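Side-chain contact in PadR family transcriptional regulator (Streptococcus pneumoniae, PDB 5ZQH), which probably binds DNA as a dimeric PadR-type winged helix-turn-helix transcriptional regulator: residues G11-M16 and Y45-K50. Numbering follows the deposited sequence.
Sequences GCVLDM and YPLLQK
Val13 meets Leu47 and Leu48 between two helical segments whose turns are held by their own backbone bonds, that from Gln49 N to Tyr45 O within 45-50 being 2.8 Å; the contact itself is wholly apolar. Val13 offers one methyl to each leucine. Its CG2 meets Leu47 CD2 tip to tip at 3.8 Å, and the same leucine methyl lies 4.0 Å from Val13 CB, the fork of the valine. The other branch, CG1, set anti to the backbone N (chi1 161°), reaches Leu48 CD2 at 3.8 Å, and here the two side chains cross at about a right angle. Leu47 is directed toward helix 3-19, whereas Leu48 comes in from the flank, its CG anti to the carbonyl carbon (chi1 -66°). The CA atoms of Val13 and Leu48 stay 8.2 Å apart, leaving side-chain methyls to join the two segments. The interface is small, about 110 Å², but buried. Tyr45, Pro46, Gln49 and Lys50 occupy the exposed side of helix 45-53, consistent with the recognition helix of a winged helix-turn-helix domain. The valine also packs on Leu31 of helix 24-34 and on Leu51, farther along helix 45-53, while Leu48 extends the core to Ile57 and Phe73 in the wing strands 57-63 and 69-75.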
ATOM      1  N   GLY A  11      -2.150   7.642  -4.062  1.00  5.79           N
ATOM      2  CA  GLY A  11      -3.498   7.546  -4.624  1.00  5.82           C
ATOM      3  C   GLY A  11      -4.453   8.620  -4.141  1.00  5.84           C
ATOM      4  O   GLY A  11      -5.147   9.233  -4.956  1.00  5.84           O
ATOM      5  N   CYS A  12      -4.466   8.859  -2.825  1.00  5.87           N
ATOM      6  CA  CYS A  12      -5.325   9.892  -2.209  1.00  5.89           C
ATOM      7  C   CYS A  12      -4.980  11.320  -2.649  1.00  5.91           C
ATOM      8  O   CYS A  12      -5.880  12.078  -3.006  1.00  5.92           O
ATOM      9  CB  CYS A  12      -5.349   9.770  -0.676  1.00  5.87           C
ATOM     10  SG  CYS A  12      -6.198   8.289  -0.068  1.00  5.84           S
ATOM     11  N   VAL A  13      -3.687  11.668  -2.637  1.00  5.95           N
ATOM     12  CA  VAL A  13      -3.193  12.980  -3.139  1.00  6.00           C
ATOM     13  C   VAL A  13      -3.538  13.192  -4.625  1.00  6.03           C
ATOM     14  O   VAL A  13      -4.017  14.259  -5.012  1.00  6.04           O
ATOM     15  CB  VAL A  13      -1.677  13.198  -2.834  1.00  5.99           C
ATOM     16  CG1 VAL A  13      -1.047  14.281  -3.702  1.00  5.97           C
ATOM     17  CG2 VAL A  13      -1.477  13.547  -1.366  1.00  5.99           C
ATOM     18  N   LEU A  14      -3.295  12.163  -5.431  1.00  6.10           N
ATOM     19  CA  LEU A  14      -3.662  12.132  -6.849  1.00  6.17           C
ATOM     20  C   LEU A  14      -5.167  12.327  -7.093  1.00  6.20           C
ATOM     21  O   LEU A  14      -5.553  13.116  -7.965  1.00  6.20           O
ATOM     22  CB  LEU A  14      -3.168  10.824  -7.484  1.00  6.18           C
ATOM     23  CG  LEU A  14      -2.096  10.753  -8.589  1.00  6.20           C
ATOM     24  CD1 LEU A  14      -1.215  11.989  -8.736  1.00  6.18           C
ATOM     25  CD2 LEU A  14      -1.256   9.491  -8.422  1.00  6.19           C
ATOM     26  N   ASP A  15      -5.996  11.628  -6.312  1.00  6.25           N
ATOM     27  CA  ASP A  15      -7.461  11.743  -6.390  1.00  6.31           C
ATOM     28  C   ASP A  15      -7.960  13.143  -6.030  1.00  6.37           C
ATOM     29  O   ASP A  15      -8.796  13.701  -6.744  1.00  6.39           O
ATOM     30  CB  ASP A  15      -8.143  10.679  -5.519  1.00  6.28           C
ATOM     31  CG  ASP A  15      -9.640  10.548  -5.799  1.00  6.27           C
ATOM     32  OD1 ASP A  15     -10.018  10.174  -6.932  1.00  6.25           O
ATOM     33  OD2 ASP A  15     -10.438  10.806  -4.873  1.00  6.25           O
ATOM     34  N   MET A  16      -7.433  13.700  -4.936  1.00  6.45           N
ATOM     35  CA  MET A  16      -7.772  15.050  -4.469  1.00  6.55           C
ATOM     36  C   MET A  16      -7.470  16.138  -5.500  1.00  6.61           C
ATOM     37  O   MET A  16      -8.275  17.053  -5.681  1.00  6.62           O
ATOM     38  CB  MET A  16      -7.071  15.365  -3.148  1.00  6.54           C
ATOM     39  CG  MET A  16      -7.693  14.685  -1.946  1.00  6.54           C
ATOM     40  SD  MET A  16      -6.712  14.947  -0.462  1.00  6.56           S
ATOM     41  CE  MET A  16      -7.693  14.041   0.735  1.00  6.56           C
ATOM     42  N   TYR A  45       4.926  17.623   0.550  1.00 12.10           N
ATOM     43  CA  TYR A  45       5.543  18.297  -0.594  1.00 11.91           C
ATOM     44  C   TYR A  45       6.640  17.477  -1.316  1.00 11.87           C
ATOM     45  O   TYR A  45       6.777  17.624  -2.532  1.00 11.92           O
ATOM     46  CB  TYR A  45       6.041  19.706  -0.239  1.00 11.81           C
ATOM     47  CG  TYR A  45       5.782  20.730  -1.326  1.00 11.70           C
ATOM     48  CD1 TYR A  45       6.603  20.806  -2.453  1.00 11.71           C
ATOM     49  CD2 TYR A  45       4.714  21.624  -1.228  1.00 11.67           C
ATOM     50  CE1 TYR A  45       6.366  21.738  -3.459  1.00 11.70           C
ATOM     51  CE2 TYR A  45       4.465  22.558  -2.225  1.00 11.69           C
ATOM     52  CZ  TYR A  45       5.299  22.611  -3.345  1.00 11.69           C
ATOM     53  OH  TYR A  45       5.072  23.534  -4.345  1.00 11.65           O
ATOM     54  N   PRO A  46       7.418  16.628  -0.587  1.00 11.76           N
ATOM     55  CA  PRO A  46       8.267  15.655  -1.300  1.00 11.70           C
ATOM     56  C   PRO A  46       7.508  14.749  -2.279  1.00 11.70           C
ATOM     57  O   PRO A  46       8.010  14.497  -3.385  1.00 11.65           O
ATOM     58  CB  PRO A  46       8.874  14.826  -0.168  1.00 11.69           C
ATOM     59  CG  PRO A  46       8.969  15.782   0.959  1.00 11.69           C
ATOM     60  CD  PRO A  46       7.771  16.682   0.848  1.00 11.72           C
ATOM     61  N   LEU A  47       6.317  14.282  -1.879  1.00 11.67           N
ATOM     62  CA  LEU A  47       5.429  13.510  -2.757  1.00 11.68           C
ATOM     63  C   LEU A  47       4.929  14.334  -3.958  1.00 11.71           C
ATOM     64  O   LEU A  47       4.959  13.852  -5.099  1.00 11.74           O
ATOM     65  CB  LEU A  47       4.259  12.903  -1.965  1.00 11.71           C
ATOM     66  CG  LEU A  47       3.106  12.190  -2.693  1.00 11.67           C
ATOM     67  CD1 LEU A  47       3.579  10.913  -3.382  1.00 11.65           C
ATOM     68  CD2 LEU A  47       1.965  11.901  -1.727  1.00 11.62           C
ATOM     69  N   LEU A  48       4.493  15.569  -3.699  1.00 11.76           N
ATOM     70  CA  LEU A  48       4.090  16.499  -4.756  1.00 11.84           C
ATOM     71  C   LEU A  48       5.233  16.777  -5.728  1.00 11.96           C
ATOM     72  O   LEU A  48       5.009  16.847  -6.937  1.00 12.09           O
ATOM     73  CB  LEU A  48       3.550  17.814  -4.175  1.00 11.78           C
ATOM     74  CG  LEU A  48       2.239  17.819  -3.374  1.00 11.78           C
ATOM     75  CD1 LEU A  48       2.010  19.197  -2.761  1.00 11.69           C
ATOM     76  CD2 LEU A  48       1.041  17.405  -4.219  1.00 11.72           C
ATOM     77  N   GLN A  49       6.446  16.913  -5.190  1.00 12.06           N
ATOM     78  CA  GLN A  49       7.670  17.107  -5.974  1.00 12.23           C
ATOM     79  C   GLN A  49       7.917  15.930  -6.929  1.00 12.20           C
ATOM     80  O   GLN A  49       8.243  16.145  -8.098  1.00 12.12           O
ATOM     81  CB  GLN A  49       8.870  17.286  -5.038  1.00 12.37           C
ATOM     82  CG  GLN A  49      10.005  18.137  -5.587  1.00 12.65           C
ATOM     83  CD  GLN A  49      10.255  19.391  -4.767  1.00 12.80           C
ATOM     84  OE1 GLN A  49      10.337  19.344  -3.533  1.00 13.03           O
ATOM     85  NE2 GLN A  49      10.399  20.519  -5.449  1.00 12.83           N
ATOM     86  N   LYS A  50       7.740  14.705  -6.414  1.00 12.22           N
ATOM     87  CA  LYS A  50       7.931  13.462  -7.162  1.00 12.28           C
ATOM     88  C   LYS A  50       6.943  13.323  -8.319  1.00 12.45           C
ATOM     89  O   LYS A  50       7.351  13.028  -9.444  1.00 12.42           O
ATOM     90  CB  LYS A  50       7.854  12.250  -6.227  1.00 12.25           C
ATOM     91  CG  LYS A  50       8.300  10.926  -6.849  1.00 12.25           C
ATOM     92  CD  LYS A  50       8.476   9.840  -5.798  1.00 12.27           C
ATOM     93  CE  LYS A  50       7.167   9.134  -5.478  1.00 12.37           C
ATOM     94  NZ  LYS A  50       6.987   8.940  -4.010  1.00 12.35           N
TER